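PDB 5NLA: putative transcriptional regulator TRANSCRIPTION REGULATOR protein from Rhizobium meliloti, which binds c-di-GMP and, as an AraC-like transcriptional activator, regulates extracellular polysaccharide production, probably through sequence-specific DNA binding. Local coordinates for residues Glu58-Trp63 / Val71-Pro76; Glu88-His93 / Ile99-Thr104; Pro120-Asn125 / Arg254-Ile259. All coordinates share one frame; numbering follows the deposited sequence.

In the fold
Contacts 1, 2 and 3 follow one another along the chain, each closing before the next opens. Contact 1 sets helix 59-67 against strand 72-74, an outermost strand of the five-stranded sheet. Contact 2, a hairpin of the seven-stranded sheet, lies about 16 Å from it, centre to centre, and the two touch: the Trp63 indole of contact 1 packs on Leu89 and Gln102. Contact 3 is about 22 Å from contact 2 and 26 Å from contact 1, centre to centre, across the middle of the chain. There the loop that leads into strand 124-129, a strand of the same sheet as contact 2, meets helix 251-261, so the beta-rich part touches the C-terminal helices.

Contact 1: Glu58-Trp63 / Val71-Pro76; sequences EQFRSW and VDVRLP
Val73 and Leu75 meet Phe60 and Trp63 where helix 59-67 lies against strand 72-74, an outermost strand of the five-stranded antiparallel sheet. It is a helix-on-strand packing, with the axes of the short segments 9.3 Å apart at their closest and running almost antiparallel at 163°. No hydrogen bond crosses the interface; hydrophobic side chains hold it together.

Along the strand, Val73 comes first. Its CG2 methyl touches both aromatic residues, 3.8 Å from Phe60 CE1 and 4.2 Å from Trp63 CD1. The indole crosses the valine at about a right angle, while the phenylalanine runs past it in the opposing direction. The carbonyl of Val73 also takes part, since its O lies near the plane of the Phe60 ring, at the edge, 3.5 Å from CZ.

Arg74 turns its side chain away from the helix and contributes main chain only, with its CA 3.6 Å from Phe60 CZ. Backbone hydrogen bonds between Arg74 and Ser108 attach this position to the neighbouring strand 107-111.

Leu75 then reaches back over the phenyl group. The ring can meet both Val73 and Leu75 because Phe60 CG stands anti to the backbone N (chi1 173°), sending the phenyl from the helix toward the strand. Leucine covers one ring face, and Phe85 packs edge-to-face with the same phenyl and also meets the Trp63 indole. The aromatic ring is thus wedged into a small buried hydrophobic cluster joining helix, sheet edge and the loop that carries Phe85. The leucine branch point makes a CH-pi contact: Leu75 CG stands 3.8 Å from the Phe60 ring centroid, only 3° off the ring normal, with CD2 beside it over CD1.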
loop_
_atom_site.group_PDB
_atom_site.type_symbol
_atom_site.label_atom_id
_atom_site.label_comp_id
_atom_site.label_asym_id
_atom_site.label_seq_id
_atom_site.Cartn_x
_atom_site.Cartn_y
_atom_site.Cartn_z
ATOM N N GLU A 58 8.329 -20.871 -16.305
ATOM C CA GLU A 58 8.992 -20.504 -15.027
ATOM C C GLU A 58 8.480 -19.145 -14.538
ATOM O O GLU A 58 9.093 -18.098 -14.705
ATOM C CB GLU A 58 10.510 -20.615 -15.098
ATOM C CG GLU A 58 11.022 -21.970 -14.596
ATOM C CD GLU A 58 10.400 -23.193 -15.294
ATOM O OE1 GLU A 58 9.281 -23.610 -14.915
ATOM O OE2 GLU A 58 11.041 -23.778 -16.202
ATOM N N GLN A 59 7.334 -19.249 -13.873
ATOM C CA GLN A 59 6.369 -18.187 -13.662
ATOM C C GLN A 59 6.603 -17.452 -12.337
ATOM O O GLN A 59 6.247 -16.268 -12.191
ATOM C CB GLN A 59 4.974 -18.837 -13.665
ATOM C CG GLN A 59 4.698 -19.648 -14.934
ATOM C CD GLN A 59 3.481 -20.560 -14.885
ATOM O OE1 GLN A 59 3.000 -20.945 -13.834
ATOM N NE2 GLN A 59 3.000 -20.924 -16.044
ATOM N N PHE A 60 7.163 -18.171 -11.361
ATOM C CA PHE A 60 7.474 -17.600 -10.068
ATOM C C PHE A 60 8.505 -16.512 -10.216
ATOM O O PHE A 60 8.332 -15.415 -9.697
ATOM C CB PHE A 60 8.013 -18.649 -9.110
ATOM C CG PHE A 60 8.488 -18.062 -7.832
ATOM C CD1 PHE A 60 7.583 -17.509 -6.950
ATOM C CD2 PHE A 60 9.844 -17.978 -7.542
ATOM C CE1 PHE A 60 8.008 -16.935 -5.775
ATOM C CE2 PHE A 60 10.274 -17.398 -6.367
ATOM C CZ PHE A 60 9.351 -16.881 -5.489
ATOM N N ARG A 61 9.586 -16.829 -10.921
ATOM C CA ARG A 61 10.627 -15.846 -11.212
ATOM C C ARG A 61 10.031 -14.560 -11.827
ATOM O O ARG A 61 10.381 -13.467 -11.395
ATOM C CB ARG A 61 11.743 -16.452 -12.082
ATOM C CG ARG A 61 12.579 -17.507 -11.350
ATOM C CD ARG A 61 13.967 -17.708 -11.950
ATOM N NE ARG A 61 13.919 -18.155 -13.343
ATOM C CZ ARG A 61 13.915 -19.427 -13.770
ATOM N NH1 ARG A 61 13.954 -20.465 -12.928
ATOM N NH2 ARG A 61 13.869 -19.674 -15.079
ATOM N N SER A 62 9.111 -14.684 -12.787
ATOM C CA SER A 62 8.415 -13.509 -13.337
ATOM C C SER A 62 7.599 -12.795 -12.268
ATOM O O SER A 62 7.729 -11.592 -12.063
ATOM C CB SER A 62 7.501 -13.892 -14.497
ATOM O OG SER A 62 6.668 -12.800 -14.841
ATOM N N TRP A 63 6.756 -13.545 -11.582
ATOM C CA TRP A 63 5.973 -12.990 -10.488
ATOM C C TRP A 63 6.816 -12.204 -9.473
ATOM O O TRP A 63 6.411 -11.129 -9.011
ATOM C CB TRP A 63 5.217 -14.108 -9.779
ATOM C CG TRP A 63 4.435 -13.634 -8.633
ATOM C CD1 TRP A 63 4.773 -13.728 -7.324
ATOM C CD2 TRP A 63 3.199 -12.952 -8.684
ATOM N NE1 TRP A 63 3.805 -13.159 -6.547
ATOM C CE2 TRP A 63 2.826 -12.673 -7.365
ATOM C CE3 TRP A 63 2.355 -12.561 -9.723
ATOM C CZ2 TRP A 63 1.656 -12.014 -7.047
ATOM C CZ3 TRP A 63 1.167 -11.910 -9.409
ATOM C CH2 TRP A 63 0.834 -11.641 -8.083
ATOM N N VAL A 71 7.505 -6.274 -2.297
ATOM C CA VAL A 71 7.842 -7.393 -1.431
ATOM C C VAL A 71 8.824 -8.282 -2.141
ATOM O O VAL A 71 8.733 -8.463 -3.338
ATOM C CB VAL A 71 6.593 -8.243 -1.060
ATOM C CG1 VAL A 71 5.848 -7.630 0.128
ATOM C CG2 VAL A 71 5.665 -8.416 -2.250
ATOM N N ASP A 72 9.779 -8.807 -1.387
ATOM C CA ASP A 72 10.570 -9.933 -1.836
ATOM C C ASP A 72 9.779 -11.195 -1.518
ATOM O O ASP A 72 9.339 -11.367 -0.380
ATOM C CB ASP A 72 11.902 -9.973 -1.113
ATOM C CG ASP A 72 12.870 -10.945 -1.735
ATOM O OD1 ASP A 72 12.565 -11.530 -2.804
ATOM O OD2 ASP A 72 13.963 -11.107 -1.153
ATOM N N VAL A 73 9.612 -12.060 -2.520
ATOM C CA VAL A 73 8.828 -13.285 -2.385
ATOM C C VAL A 73 9.669 -14.546 -2.562
ATOM O O VAL A 73 10.686 -14.532 -3.256
ATOM C CB VAL A 73 7.629 -13.327 -3.359
ATOM C CG1 VAL A 73 6.662 -12.186 -3.056
ATOM C CG2 VAL A 73 8.076 -13.277 -4.815
ATOM N N ARG A 74 9.230 -15.623 -1.909
ATOM C CA ARG A 74 9.902 -16.926 -1.942
ATOM C C ARG A 74 8.851 -18.011 -1.915
ATOM O O ARG A 74 7.781 -17.826 -1.342
ATOM C CB ARG A 74 10.862 -17.079 -0.760
ATOM C CG ARG A 74 11.972 -16.034 -0.762
ATOM C CD ARG A 74 13.113 -16.326 0.199
ATOM N NE ARG A 74 13.925 -17.453 -0.273
ATOM C CZ ARG A 74 13.867 -18.716 0.174
ATOM N NH1 ARG A 74 13.032 -19.086 1.155
ATOM N NH2 ARG A 74 14.674 -19.628 -0.370
ATOM N N LEU A 75 9.143 -19.144 -2.543
ATOM C CA LEU A 75 8.231 -20.277 -2.517
ATOM C C LEU A 75 8.214 -20.926 -1.135
ATOM O O LEU A 75 9.123 -20.674 -0.334
ATOM C CB LEU A 75 8.634 -21.320 -3.541
ATOM C CG LEU A 75 8.558 -20.893 -4.996
ATOM C CD1 LEU A 75 9.226 -21.978 -5.820
ATOM C CD2 LEU A 75 7.122 -20.645 -5.450
ATOM N N PRO A 76 7.171 -21.750 -0.839
ATOM C CA PRO A 76 7.196 -22.499 0.418
ATOM C C PRO A 76 8.260 -23.543 0.346
ATOM O O PRO A 76 8.622 -23.963 -0.745
ATOM C CB PRO A 76 5.802 -23.128 0.511
ATOM C CG PRO A 76 4.955 -22.336 -0.418
ATOM C CD PRO A 76 5.875 -21.900 -1.524
#

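Contact 2: Glu88-His93 / Ile99-Thr104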
loop_
_atom_site.group_PDB
_atom_site.type_symbol
_atom_site.label_atom_id
_atom_site.label_comp_id
_atom_site.label_asym_id
_atom_site.label_seq_id
_atom_site.Cartn_x
_atom_site.Cartn_y
_atom_site.Cartn_z
ATOM N N GLU A 88 -2.084 -13.844 -10.839
ATOM C CA GLU A 88 -2.756 -12.780 -11.559
ATOM C C GLU A 88 -2.838 -11.553 -10.679
ATOM O O GLU A 88 -3.220 -11.650 -9.509
ATOM C CB GLU A 88 -4.173 -13.193 -11.931
ATOM C CG GLU A 88 -4.417 -13.427 -13.407
ATOM C CD GLU A 88 -5.897 -13.390 -13.747
ATOM O OE1 GLU A 88 -6.721 -13.857 -12.919
ATOM O OE2 GLU A 88 -6.237 -12.874 -14.836
ATOM N N LEU A 89 -2.464 -10.412 -11.253
ATOM C CA LEU A 89 -2.712 -9.097 -10.684
ATOM C C LEU A 89 -3.539 -8.351 -11.697
ATOM O O LEU A 89 -3.301 -8.457 -12.900
ATOM C CB LEU A 89 -1.408 -8.344 -10.447
ATOM C CG LEU A 89 -0.705 -8.310 -9.077
ATOM C CD1 LEU A 89 -0.277 -6.883 -8.731
ATOM C CD2 LEU A 89 -1.525 -8.901 -7.940
ATOM N N THR A 90 -4.517 -7.603 -11.209
ATOM C CA THR A 90 -5.353 -6.800 -12.076
ATOM C C THR A 90 -5.534 -5.445 -11.403
ATOM O O THR A 90 -6.046 -5.382 -10.292
ATOM C CB THR A 90 -6.695 -7.512 -12.329
ATOM O OG1 THR A 90 -6.466 -8.923 -12.490
ATOM C CG2 THR A 90 -7.376 -6.982 -13.567
ATOM N N GLY A 91 -5.080 -4.380 -12.072
ATOM C CA GLY A 91 -4.970 -3.038 -11.480
ATOM C C GLY A 91 -5.907 -1.991 -12.064
ATOM O O GLY A 91 -5.915 -1.771 -13.277
ATOM N N TRP A 92 -6.692 -1.346 -11.195
ATOM C CA TRP A 92 -7.562 -0.222 -11.562
ATOM C C TRP A 92 -7.103 1.018 -10.796
ATOM O O TRP A 92 -6.897 0.944 -9.585
ATOM C CB TRP A 92 -9.023 -0.509 -11.199
ATOM C CG TRP A 92 -9.517 -1.869 -11.585
ATOM C CD1 TRP A 92 -9.253 -3.052 -10.951
ATOM C CD2 TRP A 92 -10.380 -2.184 -12.676
ATOM N NE1 TRP A 92 -9.894 -4.089 -11.592
ATOM C CE2 TRP A 92 -10.583 -3.587 -12.659
ATOM C CE3 TRP A 92 -10.986 -1.422 -13.687
ATOM C CZ2 TRP A 92 -11.380 -4.241 -13.601
ATOM C CZ3 TRP A 92 -11.778 -2.077 -14.634
ATOM C CH2 TRP A 92 -11.967 -3.473 -14.580
ATOM N N HIS A 93 -6.954 2.141 -11.506
ATOM C CA HIS A 93 -6.609 3.431 -10.913
ATOM C C HIS A 93 -7.878 4.235 -10.720
ATOM O O HIS A 93 -8.506 4.628 -11.697
ATOM C CB HIS A 93 -5.669 4.216 -11.836
ATOM C CG HIS A 93 -4.366 3.526 -12.106
ATOM N ND1 HIS A 93 -4.200 2.625 -13.136
ATOM C CD2 HIS A 93 -3.168 3.606 -11.480
ATOM C CE1 HIS A 93 -2.957 2.176 -13.133
ATOM N NE2 HIS A 93 -2.310 2.758 -12.140
ATOM N N ILE A 99 -6.744 0.108 -6.863
ATOM C CA ILE A 99 -7.402 -1.163 -6.554
ATOM C C ILE A 99 -6.645 -2.265 -7.290
ATOM O O ILE A 99 -6.442 -2.164 -8.505
ATOM C CB ILE A 99 -8.865 -1.220 -7.059
ATOM C CG1 ILE A 99 -9.649 0.050 -6.691
ATOM C CG2 ILE A 99 -9.563 -2.478 -6.538
ATOM C CD1 ILE A 99 -9.837 0.245 -5.211
ATOM N N VAL A 100 -6.248 -3.311 -6.571
ATOM C CA VAL A 100 -5.600 -4.473 -7.190
ATOM C C VAL A 100 -6.328 -5.765 -6.836
ATOM O O VAL A 100 -6.489 -6.086 -5.664
ATOM C CB VAL A 100 -4.121 -4.568 -6.784
ATOM C CG1 VAL A 100 -3.502 -5.885 -7.254
ATOM C CG2 VAL A 100 -3.361 -3.371 -7.343
ATOM N N GLN A 101 -6.772 -6.486 -7.861
ATOM C CA GLN A 101 -7.292 -7.845 -7.703
ATOM C C GLN A 101 -6.136 -8.833 -7.864
ATOM O O GLN A 101 -5.547 -8.939 -8.944
ATOM C CB GLN A 101 -8.390 -8.122 -8.723
ATOM C CG GLN A 101 -9.666 -7.314 -8.471
ATOM C CD GLN A 101 -10.588 -7.220 -9.679
ATOM O OE1 GLN A 101 -10.198 -6.726 -10.745
ATOM N NE2 GLN A 101 -11.825 -7.662 -9.509
ATOM N N GLN A 102 -5.811 -9.536 -6.781
ATOM C CA GLN A 102 -4.713 -10.490 -6.752
ATOM C C GLN A 102 -5.213 -11.929 -6.607
ATOM O O GLN A 102 -6.038 -12.225 -5.734
ATOM C CB GLN A 102 -3.818 -10.166 -5.570
ATOM C CG GLN A 102 -2.575 -11.026 -5.461
ATOM C CD GLN A 102 -1.566 -10.426 -4.513
ATOM O OE1 GLN A 102 -0.361 -10.391 -4.797
ATOM N NE2 GLN A 102 -2.051 -9.922 -3.384
ATOM N N VAL A 103 -4.706 -12.817 -7.459
ATOM C CA VAL A 103 -4.876 -14.254 -7.273
ATOM C C VAL A 103 -3.491 -14.872 -7.301
ATOM O O VAL A 103 -2.741 -14.672 -8.249
ATOM C CB VAL A 103 -5.757 -14.885 -8.368
ATOM C CG1 VAL A 103 -5.874 -16.388 -8.149
ATOM C CG2 VAL A 103 -7.132 -14.237 -8.385
ATOM N N THR A 104 -3.164 -15.630 -6.268
ATOM C CA THR A 104 -1.790 -16.043 -6.053
ATOM C C THR A 104 -1.688 -17.393 -5.303
ATOM O O THR A 104 -2.538 -17.692 -4.461
ATOM C CB THR A 104 -1.040 -14.904 -5.323
ATOM O OG1 THR A 104 0.369 -15.078 -5.482
ATOM C CG2 THR A 104 -1.410 -14.832 -3.842
#
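Trp92 and Gln101 both place CG beside the backbone N and anti to the carbonyl carbon (chi1 -46° and -69°), and the glutamine chain then runs out extended, bringing its amide to the indole edge. Trp92 NE1 donates to Gln101 OE1 at 2.8 Å, a nearly straight bond at 167°. The acceptor lies close to the indole plane, but the donor stands well above the amide plane, so the bond does not follow a lone pair. The other amide atom, Gln101 NE2, bonds Glu209 on helix 196-211, a second bond consistent with this orientation of the amide. A phenylalanine in place of Trp92 would lack the ring N-H and would probably leave Gln101 OE1 without this donor, the amide then held by Glu209 at its other end.

On the other face, Leu89 lies alongside Gln102, its CD2 3.4 Å from Gln102 CG, and both leucine methyls meet Val100 CG1 at 3.7 Å. Gly91, opposite Val100, adds only its backbone on this side.

Underneath, Glu88 pairs with Val103, Thr90 with Gln101 and Trp92 with Ile99, each through two backbone hydrogen bonds; Leu89 with Gln102 and Gly91 with Val100 are the non-hydrogen-bonded pairs between them. This alternation is that of a regular antiparallel beta hairpin, strands 88-94 and 97-104, within the seven-stranded sheet.

Contact 3: Pro120-Asn125 / Arg254-Ile259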
loop_
_atom_site.group_PDB
_atom_site.type_symbol
_atom_site.label_atom_id
_atom_site.label_comp_id
_atom_site.label_asym_id
_atom_site.label_seq_id
_atom_site.Cartn_x
_atom_site.Cartn_y
_atom_site.Cartn_z
ATOM N N PRO A 120 10.351 4.486 -2.557
ATOM C CA PRO A 120 9.397 5.588 -2.581
ATOM C C PRO A 120 7.943 5.206 -2.249
ATOM O O PRO A 120 7.056 6.066 -2.304
ATOM C CB PRO A 120 9.502 6.098 -4.022
ATOM C CG PRO A 120 9.860 4.901 -4.813
ATOM C CD PRO A 120 10.684 4.024 -3.919
ATOM N N ILE A 121 7.689 3.946 -1.914
ATOM C CA ILE A 121 6.333 3.473 -1.670
ATOM C C ILE A 121 6.059 3.572 -0.165
ATOM O O ILE A 121 6.821 3.022 0.647
ATOM C CB ILE A 121 6.146 2.027 -2.198
ATOM C CG1 ILE A 121 6.348 1.996 -3.718
ATOM C CG2 ILE A 121 4.761 1.490 -1.851
ATOM C CD1 ILE A 121 6.564 0.614 -4.299
ATOM N N ASP A 122 4.998 4.298 0.194
ATOM C CA ASP A 122 4.540 4.389 1.586
ATOM C C ASP A 122 3.012 4.400 1.696
ATOM O O ASP A 122 2.437 4.938 2.658
ATOM C CB ASP A 122 5.118 5.637 2.234
ATOM C CG ASP A 122 4.706 6.910 1.522
ATOM O OD1 ASP A 122 4.129 6.840 0.413
ATOM O OD2 ASP A 122 4.979 7.988 2.080
ATOM N N HIS A 123 2.359 3.767 0.735
ATOM C CA HIS A 123 0.917 3.770 0.677
ATOM C C HIS A 123 0.367 3.111 1.946
ATOM O O HIS A 123 1.067 2.341 2.607
ATOM C CB HIS A 123 0.417 2.999 -0.559
ATOM C CG HIS A 123 0.754 3.642 -1.872
ATOM N ND1 HIS A 123 2.047 3.835 -2.299
ATOM C CD2 HIS A 123 -0.042 4.110 -2.865
ATOM C CE1 HIS A 123 2.036 4.419 -3.485
ATOM N NE2 HIS A 123 0.781 4.588 -3.856
ATOM N N TRP A 124 -0.873 3.443 2.286
ATOM C CA TRP A 124 -1.637 2.682 3.268
ATOM C C TRP A 124 -2.236 1.507 2.498
ATOM O O TRP A 124 -2.926 1.692 1.496
ATOM C CB TRP A 124 -2.747 3.533 3.869
ATOM C CG TRP A 124 -2.292 4.866 4.367
ATOM C CD1 TRP A 124 -2.396 6.047 3.719
ATOM C CD2 TRP A 124 -1.662 5.147 5.622
ATOM N NE1 TRP A 124 -1.866 7.052 4.487
ATOM C CE2 TRP A 124 -1.408 6.524 5.659
ATOM C CE3 TRP A 124 -1.279 4.361 6.714
ATOM C CZ2 TRP A 124 -0.802 7.143 6.739
ATOM C CZ3 TRP A 124 -0.664 4.974 7.790
ATOM C CH2 TRP A 124 -0.438 6.357 7.797
ATOM N N ASN A 125 -1.940 0.299 2.942
ATOM C CA ASN A 125 -2.402 -0.907 2.271
ATOM C C ASN A 125 -3.527 -1.505 3.105
ATOM O O ASN A 125 -3.368 -1.759 4.306
ATOM C CB ASN A 125 -1.234 -1.896 2.139
ATOM C CG ASN A 125 -1.455 -2.988 1.088
ATOM O OD1 ASN A 125 -0.726 -3.975 1.089
ATOM N ND2 ASN A 125 -2.419 -2.819 0.196
ATOM N N ARG A 254 8.398 8.798 6.537
ATOM C CA ARG A 254 8.860 9.873 7.424
ATOM C C ARG A 254 8.893 11.235 6.739
ATOM O O ARG A 254 8.541 12.233 7.360
ATOM C CB ARG A 254 10.211 9.533 8.067
ATOM C CG ARG A 254 10.058 8.577 9.241
ATOM C CD ARG A 254 11.360 8.294 9.954
ATOM N NE ARG A 254 12.282 7.588 9.063
ATOM C CZ ARG A 254 13.539 7.949 8.777
ATOM N NH1 ARG A 254 14.111 9.024 9.332
ATOM N NH2 ARG A 254 14.245 7.203 7.928
ATOM N N ALA A 255 9.282 11.257 5.464
ATOM C CA ALA A 255 9.283 12.474 4.644
ATOM C C ALA A 255 7.873 12.989 4.348
ATOM O O ALA A 255 7.592 14.178 4.528
ATOM C CB ALA A 255 10.012 12.225 3.336
ATOM N N HIS A 256 6.995 12.097 3.887
ATOM C CA HIS A 256 5.602 12.475 3.620
ATOM C C HIS A 256 4.872 12.996 4.869
ATOM O O HIS A 256 4.023 13.900 4.759
ATOM C CB HIS A 256 4.812 11.319 2.988
ATOM C CG HIS A 256 5.014 11.173 1.510
ATOM N ND1 HIS A 256 4.722 10.010 0.838
ATOM C CD2 HIS A 256 5.477 12.036 0.577
ATOM C CE1 HIS A 256 4.983 10.160 -0.445
ATOM N NE2 HIS A 256 5.443 11.381 -0.631
ATOM N N ARG A 257 5.215 12.439 6.034
ATOM C CA ARG A 257 4.654 12.880 7.309
ATOM C C ARG A 257 5.206 14.236 7.712
ATOM O O ARG A 257 4.443 15.141 8.062
ATOM C CB ARG A 257 4.948 11.878 8.428
ATOM C CG ARG A 257 4.224 12.203 9.733
ATOM C CD ARG A 257 4.490 11.179 10.815
ATOM N NE ARG A 257 5.915 11.037 11.107
ATOM C CZ ARG A 257 6.438 10.090 11.884
ATOM N NH1 ARG A 257 5.657 9.186 12.476
ATOM N NH2 ARG A 257 7.757 10.037 12.073
ATOM N N TYR A 258 6.532 14.362 7.685
ATOM C CA TYR A 258 7.179 15.628 8.008
ATOM C C TYR A 258 6.526 16.743 7.204
ATOM O O TYR A 258 6.039 17.706 7.770
ATOM C CB TYR A 258 8.681 15.575 7.738
ATOM C CG TYR A 258 9.369 16.829 8.191
ATOM C CD1 TYR A 258 9.772 16.983 9.514
ATOM C CD2 TYR A 258 9.582 17.886 7.307
ATOM C CE1 TYR A 258 10.379 18.149 9.940
ATOM C CE2 TYR A 258 10.185 19.059 7.721
ATOM C CZ TYR A 258 10.588 19.197 9.037
ATOM O OH TYR A 258 11.191 20.388 9.430
ATOM N N ILE A 259 6.485 16.573 5.887
ATOM C CA ILE A 259 5.835 17.526 4.989
ATOM C C ILE A 259 4.399 17.816 5.394
ATOM O O ILE A 259 4.008 18.977 5.429
ATOM C CB ILE A 259 5.900 17.066 3.510
ATOM C CG1 ILE A 259 7.315 17.296 2.967
ATOM C CG2 ILE A 259 4.884 17.801 2.627
ATOM C CD1 ILE A 259 7.599 16.587 1.660
#
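Asp122 and His256 bring the two backbones closest, with CA atoms still 8.4 Å apart, so that the gap between the strand-leading loop 120-123 and helix 251-261 is spanned by side chains. The helix is regular here, with Tyr258 N bonded to Arg254 O and Ile259 N to Ala255 O. The loop passes straight into strand 124-129.

The contact rests on one pair. Asp122 holds CG between its backbone N and its carbonyl carbon, the crowded position (chi1 60°), which aims the carboxylate at the helix. His256 reaches back, its CG anti to the carbonyl carbon. Imidazole ND1 donates to Asp122 OD2, which lies near the ring plane at the edge beside ND1. The bond is bent, 135° at the hydrogen, and carboxylate and ring planes are turned 42° against each other. The modelled length from His256 ND1 to Asp122 OD2, 2.4 Å, is too short to be taken literally at 2.7 Å resolution; the pairing is plausible, but its exact geometry is doubtful.

Tyr175 of helix 175-178 touches both partners, and the imidazole also meets the ring of Tyr297. A neighbouring carboxylate might favour a protonated, positively charged imidazole, though the model cannot settle that. The next residue, Arg257, forms a salt bridge with Glu186.

Only 95 Å² of surface is buried between the segments, so this is a point contact, a single polar link. It is a histidine-carboxylate hydrogen bond between the beta-rich part of the protein and the C-terminal helical part, which includes the helix-turn-helix region expected to bind DNA, as in AraC-family regulators.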